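Local coordinates for beta-N-acetylglucosaminidase-like protein Glycoside hydrolase family 20 (Flavobacterium johnsoniae, PDB 6YHH) that probably hydrolyses terminal beta-linked N-acetylhexosamine residues from chitin-derived oligosaccharides, as a glycoside hydrolase family 20 chitobiase, at residues A[142-147]-A[426-431]; A[379-384]-A[407-412]. All blocks are in the same frame, centred on the assembly; numbering follows the deposited sequence.

Overall arrangement
Both contacts lie in the catalytic (beta/alpha)8-type barrel of the family 20 enzyme, with their centres about 11 Å apart. Along the chain the order is 142-147, 379-384, 407-412, 426-431, so contact 2 falls within the long excursion that contact 1 brings together. Strands 146-152 and 406-408 both pair with strand 443-450, and strand 379-382 extends the same sheet beyond 406-408. Trp-146 packs on Val-407. Asn-426 ND2 reaches Asn-410 O, a probable hydrogen bond that ties the two contacts directly. Contact 2 leads to Trp-383, beside the predicted proton donor Glu-317, whereas contact 1 lies away from it.

Contact 1 (A[142-147]-A[426-431]); sequences PRFTWR and NDPMPK
Arg-143 grips Asp-427 end-on with two nitrogens, one to each carboxylate oxygen. The bond from Arg-143 NH1 to Asp-427 OD2 is 2.8 Å long and nearly straight at 172°. Arg-143 NH2 meets Asp-427 OD1 at 3.0 Å on a more bent path. Both oxygens offer their syn lone pairs, but the two planes are twisted 49° apart, so the salt bridge is not flat. Asp-427 OD1 also takes the backbone N-H of Met-429 at 2.8 Å on its anti lone pair. This closes an Asx turn, which fixes the carboxylate in the loop between helices 420-424 and 437-441. An alanine here has no carboxylate for Arg-143 or for the Asx turn, and the loop would probably sit less firmly against the segment leading into the first barrel strand, 146-152. Beside the ion pair, Pro-428 CG approaches the Phe-144 ring in an off-centre CH-pi contact, 4.2 Å from its centroid. Arg-143 CG sits over one face of that ring, toward its rim. The arginine chain is extended from CG to NE, with CG anti to the backbone N (chi1 -176°), and so carries the guanidinium out to the loop. Behind Phe-144, its carbonyl O accepts from Arg-147 NH1 at 2.9 Å, and Arg-147 NH2 is in turn salt-bridged to Glu-92. On the loop side, Pro-428 and Met-429 rest on Ile-443 of strand 443-450.

Contact 2 (A[379-384]-A[407-412]); sequences IVHSWR and VLSNGF
This is a buried parallel strand pairing in the catalytic barrel, between strand 379-382 and strand 406-408, continued by the loops that follow them. His-381 is paired with Val-407 and Ser-382 with Leu-408. Val-407 N donates to Val-380 O at 3.1 Å, and Ser-382 N donates to Val-407 O at 2.9 Å. Past the last bridge, Ser-382 O accepts two backbone N-H groups. Ser-409 N comes nearly along the C=O axis, and Asn-410 N comes in the carbonyl plane on a lone pair. The Asn-410 side chain extends the grip: its ND2 reaches Trp-383 O at 2.8 Å from above the carbonyl plane. His-381 and Val-407 share one face of the sheet. The His-381 CG is anti to its backbone N (chi1 -160°), which turns the ring toward Ser-409, so that His-381 NE2 donates to Ser-409 OG at 2.8 Å, close to the ring plane. Ser-409 OG is also bonded to Glu-447 O. The other imidazole nitrogen, ND1, bonds to His-312 NE2, so both ring nitrogens are engaged and the ring rotation is fixed. On the opposite face, Leu-408 CD1 lies 3.7 Å from Ser-382 OG, which bonds to Ser-395 on the crossover helix. At the strand end, Trp-383 is held by Glu-368 at NE1, with its side chain about 4 Å from that of Glu-317, the predicted proton donor. Strand 379-382, helix 394-401 and strand 406-408 form a beta-alpha-beta crossover, the repeating element of a TIM barrel, whose C-terminal strand ends carry the active site.

Contact 1 (A[142-147]-A[426-431])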
loop_
_atom_site.group_PDB
_atom_site.type_symbol
_atom_site.label_atom_id
_atom_site.label_comp_id
_atom_site.label_asym_id
_atom_site.label_seq_id
_atom_site.Cartn_x
_atom_site.Cartn_y
_atom_site.Cartn_z
ATOM N N PRO A 142 8.924 -23.495 -18.960
ATOM C CA PRO A 142 10.098 -22.819 -18.481
ATOM C C PRO A 142 11.439 -23.485 -18.834
ATOM O O PRO A 142 11.582 -24.726 -18.741
ATOM C CB PRO A 142 9.902 -22.883 -16.921
ATOM C CG PRO A 142 9.119 -24.121 -16.691
ATOM C CD PRO A 142 8.245 -24.238 -17.901
ATOM N N ARG A 143 12.471 -22.662 -19.037
ATOM C CA ARG A 143 13.820 -23.143 -19.179
ATOM C C ARG A 143 14.397 -23.735 -17.928
ATOM O O ARG A 143 15.045 -24.821 -17.983
ATOM C CB ARG A 143 14.724 -22.003 -19.696
ATOM C CG ARG A 143 16.172 -22.428 -19.972
ATOM C CD ARG A 143 17.011 -21.248 -20.470
ATOM N NE ARG A 143 18.400 -21.682 -20.546
ATOM C CZ ARG A 143 19.442 -20.841 -20.429
ATOM N NH1 ARG A 143 19.255 -19.541 -20.243
ATOM N NH2 ARG A 143 20.688 -21.285 -20.422
ATOM N N PHE A 144 14.154 -23.123 -16.745
ATOM C CA PHE A 144 14.679 -23.622 -15.478
ATOM C C PHE A 144 13.535 -23.858 -14.556
ATOM O O PHE A 144 12.515 -23.085 -14.585
ATOM C CB PHE A 144 15.622 -22.573 -14.802
ATOM C CG PHE A 144 16.887 -22.309 -15.579
ATOM C CD1 PHE A 144 17.924 -23.242 -15.539
ATOM C CD2 PHE A 144 17.064 -21.159 -16.354
ATOM C CE1 PHE A 144 19.089 -23.014 -16.287
ATOM C CE2 PHE A 144 18.229 -20.948 -17.063
ATOM C CZ PHE A 144 19.245 -21.882 -17.006
ATOM N N THR A 145 13.725 -24.819 -13.680
ATOM C CA THR A 145 12.674 -25.119 -12.722
ATOM C C THR A 145 12.603 -24.212 -11.444
ATOM O O THR A 145 11.547 -24.126 -10.838
ATOM C CB THR A 145 12.714 -26.644 -12.296
ATOM O OG1 THR A 145 11.451 -27.040 -11.761
ATOM C CG2 THR A 145 13.797 -26.944 -11.294
ATOM N N TRP A 146 13.724 -23.602 -11.058
ATOM C CA TRP A 146 13.841 -22.744 -9.872
ATOM C C TRP A 146 13.949 -21.348 -10.382
ATOM O O TRP A 146 14.933 -20.991 -10.964
ATOM C CB TRP A 146 15.089 -23.157 -9.055
ATOM C CG TRP A 146 15.229 -22.423 -7.777
ATOM C CD1 TRP A 146 15.296 -21.044 -7.598
ATOM C CD2 TRP A 146 15.309 -23.008 -6.481
ATOM N NE1 TRP A 146 15.440 -20.749 -6.252
ATOM C CE2 TRP A 146 15.396 -21.919 -5.534
ATOM C CE3 TRP A 146 15.254 -24.316 -6.015
ATOM C CZ2 TRP A 146 15.551 -22.146 -4.193
ATOM C CZ3 TRP A 146 15.349 -24.539 -4.652
ATOM C CH2 TRP A 146 15.509 -23.431 -3.766
ATOM N N ARG A 147 12.881 -20.565 -10.243
ATOM C CA ARG A 147 12.829 -19.204 -10.748
ATOM C C ARG A 147 12.334 -18.311 -9.592
ATOM O O ARG A 147 11.133 -18.186 -9.336
ATOM C CB ARG A 147 11.917 -19.090 -11.959
ATOM C CG ARG A 147 12.261 -20.140 -13.021
ATOM C CD ARG A 147 11.375 -20.056 -14.213
ATOM N NE ARG A 147 9.956 -20.087 -13.908
ATOM C CZ ARG A 147 9.285 -21.180 -13.561
ATOM N NH1 ARG A 147 9.871 -22.383 -13.621
ATOM N NH2 ARG A 147 8.052 -21.096 -13.205
ATOM N N ASN A 426 22.706 -12.043 -17.463
ATOM C CA ASN A 426 23.345 -12.981 -16.590
ATOM C C ASN A 426 22.687 -14.362 -16.709
ATOM O O ASN A 426 21.527 -14.516 -16.445
ATOM C CB ASN A 426 23.128 -12.494 -15.146
ATOM C CG ASN A 426 23.883 -13.290 -14.094
ATOM O OD1 ASN A 426 25.114 -13.344 -14.125
ATOM N ND2 ASN A 426 23.155 -13.810 -13.066
ATOM N N ASP A 427 23.400 -15.408 -17.043
ATOM C CA ASP A 427 22.728 -16.688 -17.362
ATOM C C ASP A 427 23.178 -17.774 -16.407
ATOM O O ASP A 427 24.412 -17.939 -16.193
ATOM C CB ASP A 427 23.096 -17.051 -18.790
ATOM C CG ASP A 427 22.217 -18.139 -19.374
ATOM O OD1 ASP A 427 22.238 -19.261 -18.895
ATOM O OD2 ASP A 427 21.449 -17.846 -20.244
ATOM N N PRO A 428 22.264 -18.509 -15.823
ATOM C CA PRO A 428 22.684 -19.564 -14.913
ATOM C C PRO A 428 23.553 -20.646 -15.596
ATOM O O PRO A 428 24.299 -21.379 -14.889
ATOM C CB PRO A 428 21.371 -20.148 -14.439
ATOM C CG PRO A 428 20.360 -19.035 -14.642
ATOM C CD PRO A 428 20.796 -18.377 -15.892
ATOM N N MET A 429 23.442 -20.771 -16.917
ATOM C CA MET A 429 24.290 -21.712 -17.691
ATOM C C MET A 429 25.601 -21.099 -18.056
ATOM O O MET A 429 25.692 -20.093 -18.799
ATOM C CB MET A 429 23.612 -22.196 -18.971
ATOM C CG MET A 429 24.370 -23.301 -19.716
ATOM S SD MET A 429 24.202 -24.901 -18.902
ATOM C CE MET A 429 22.382 -25.080 -19.081
ATOM N N PRO A 430 26.663 -21.670 -17.496
ATOM C CA PRO A 430 27.970 -21.068 -17.810
ATOM C C PRO A 430 28.380 -21.336 -19.261
ATOM O O PRO A 430 27.915 -22.336 -19.869
ATOM C CB PRO A 430 28.935 -21.800 -16.858
ATOM C CG PRO A 430 28.304 -23.173 -16.680
ATOM C CD PRO A 430 26.796 -22.905 -16.686
ATOM N N LYS A 431 29.196 -20.418 -19.794
ATOM C CA LYS A 431 29.856 -20.549 -21.126
ATOM C C LYS A 431 31.213 -21.261 -20.971
ATOM O O LYS A 431 31.859 -21.194 -19.910
ATOM C CB LYS A 431 30.076 -19.168 -21.781
#

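Contact 2 (A[379-384]-A[407-412])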
loop_
_atom_site.group_PDB
_atom_site.type_symbol
_atom_site.label_atom_id
_atom_site.label_comp_id
_atom_site.label_asym_id
_atom_site.label_seq_id
_atom_site.Cartn_x
_atom_site.Cartn_y
_atom_site.Cartn_z
ATOM N N ILE A 379 21.765 -28.581 -1.567
ATOM C CA ILE A 379 21.735 -27.598 -2.658
ATOM C C ILE A 379 22.668 -26.435 -2.389
ATOM O O ILE A 379 22.661 -25.860 -1.262
ATOM C CB ILE A 379 20.319 -27.120 -2.858
ATOM C CG1 ILE A 379 19.471 -28.330 -3.161
ATOM C CG2 ILE A 379 20.244 -26.126 -3.996
ATOM C CD1 ILE A 379 18.044 -28.077 -3.254
ATOM N N VAL A 380 23.510 -26.091 -3.378
ATOM C CA VAL A 380 24.544 -25.077 -3.215
ATOM C C VAL A 380 24.004 -23.788 -3.837
ATOM O O VAL A 380 23.594 -23.817 -5.004
ATOM C CB VAL A 380 25.865 -25.503 -3.885
ATOM C CG1 VAL A 380 26.919 -24.362 -3.931
ATOM C CG2 VAL A 380 26.431 -26.637 -3.088
ATOM N N HIS A 381 24.044 -22.684 -3.085
ATOM C CA HIS A 381 23.537 -21.421 -3.569
ATOM C C HIS A 381 24.735 -20.543 -3.945
ATOM O O HIS A 381 25.432 -20.010 -3.093
ATOM C CB HIS A 381 22.633 -20.807 -2.490
ATOM C CG HIS A 381 21.701 -19.777 -3.009
ATOM N ND1 HIS A 381 20.664 -19.314 -2.244
ATOM C CD2 HIS A 381 21.642 -19.106 -4.198
ATOM C CE1 HIS A 381 19.976 -18.420 -2.930
ATOM N NE2 HIS A 381 20.556 -18.243 -4.110
ATOM N N SER A 382 24.977 -20.432 -5.260
ATOM C CA SER A 382 26.095 -19.718 -5.801
ATOM C C SER A 382 25.827 -18.215 -5.859
ATOM O O SER A 382 24.957 -17.766 -6.620
ATOM C CB SER A 382 26.380 -20.244 -7.225
ATOM O OG SER A 382 27.463 -19.555 -7.840
ATOM N N TRP A 383 26.642 -17.450 -5.139
ATOM C CA TRP A 383 26.450 -16.008 -4.980
ATOM C C TRP A 383 27.672 -15.120 -5.145
ATOM O O TRP A 383 27.498 -13.885 -5.480
ATOM C CB TRP A 383 25.801 -15.715 -3.641
ATOM C CG TRP A 383 26.725 -15.771 -2.467
ATOM C CD1 TRP A 383 27.002 -16.846 -1.726
ATOM C CD2 TRP A 383 27.400 -14.662 -1.834
ATOM N NE1 TRP A 383 27.836 -16.533 -0.667
ATOM C CE2 TRP A 383 28.094 -15.189 -0.699
ATOM C CE3 TRP A 383 27.527 -13.296 -2.122
ATOM C CZ2 TRP A 383 28.877 -14.393 0.126
ATOM C CZ3 TRP A 383 28.269 -12.507 -1.272
ATOM C CH2 TRP A 383 28.981 -13.067 -0.191
ATOM N N ARG A 384 28.871 -15.686 -5.035
ATOM C CA ARG A 384 30.097 -14.889 -5.104
ATOM C C ARG A 384 30.609 -14.729 -6.499
ATOM O O ARG A 384 30.509 -15.628 -7.327
ATOM C CB ARG A 384 31.115 -15.486 -4.142
ATOM C CG ARG A 384 30.626 -15.498 -2.715
ATOM C CD ARG A 384 31.553 -16.225 -1.801
ATOM N NE ARG A 384 32.764 -15.517 -1.742
ATOM C CZ ARG A 384 33.896 -16.165 -1.563
ATOM N NH1 ARG A 384 33.872 -17.515 -1.485
ATOM N NH2 ARG A 384 35.022 -15.471 -1.489
ATOM N N VAL A 407 21.814 -23.311 -7.455
ATOM C CA VAL A 407 20.986 -22.175 -7.861
ATOM C C VAL A 407 21.893 -20.975 -7.941
ATOM O O VAL A 407 22.713 -20.763 -7.042
ATOM C CB VAL A 407 19.880 -21.895 -6.762
ATOM C CG1 VAL A 407 19.093 -20.620 -7.078
ATOM C CG2 VAL A 407 18.902 -23.054 -6.673
ATOM N N LEU A 408 21.771 -20.200 -9.030
ATOM C CA LEU A 408 22.593 -19.033 -9.264
ATOM C C LEU A 408 21.868 -17.777 -8.742
ATOM O O LEU A 408 20.763 -17.418 -9.183
ATOM C CB LEU A 408 22.919 -18.866 -10.708
ATOM C CG LEU A 408 23.921 -17.757 -10.961
ATOM C CD1 LEU A 408 25.271 -17.983 -10.304
ATOM C CD2 LEU A 408 24.131 -17.336 -12.419
ATOM N N SER A 409 22.496 -17.090 -7.796
ATOM C CA SER A 409 22.141 -15.683 -7.458
ATOM C C SER A 409 23.195 -14.633 -7.816
ATOM O O SER A 409 22.818 -13.459 -7.992
ATOM C CB SER A 409 21.668 -15.503 -5.989
ATOM O OG SER A 409 20.390 -16.101 -5.870
ATOM N N ASN A 410 24.459 -15.018 -7.929
ATOM C CA ASN A 410 25.466 -14.087 -8.409
ATOM C C ASN A 410 25.008 -13.466 -9.742
ATOM O O ASN A 410 24.521 -14.223 -10.618
ATOM C CB ASN A 410 26.798 -14.811 -8.707
ATOM C CG ASN A 410 27.894 -13.827 -9.075
ATOM O OD1 ASN A 410 28.249 -13.657 -10.266
ATOM N ND2 ASN A 410 28.274 -13.013 -8.077
ATOM N N GLY A 411 25.113 -12.142 -9.851
ATOM C CA GLY A 411 24.679 -11.393 -11.041
ATOM C C GLY A 411 23.203 -11.023 -11.064
ATOM O O GLY A 411 22.725 -10.378 -12.000
ATOM N N PHE A 412 22.455 -11.437 -10.001
ATOM C CA PHE A 412 21.048 -11.077 -9.806
ATOM C C PHE A 412 20.879 -10.340 -8.423
ATOM O O PHE A 412 19.791 -10.390 -7.805
ATOM C CB PHE A 412 20.159 -12.318 -9.797
ATOM C CG PHE A 412 20.138 -13.131 -11.089
ATOM C CD1 PHE A 412 19.976 -12.548 -12.329
ATOM C CD2 PHE A 412 20.179 -14.515 -11.042
ATOM C CE1 PHE A 412 19.817 -13.332 -13.473
ATOM C CE2 PHE A 412 20.087 -15.276 -12.179
ATOM C CZ PHE A 412 19.898 -14.692 -13.418
#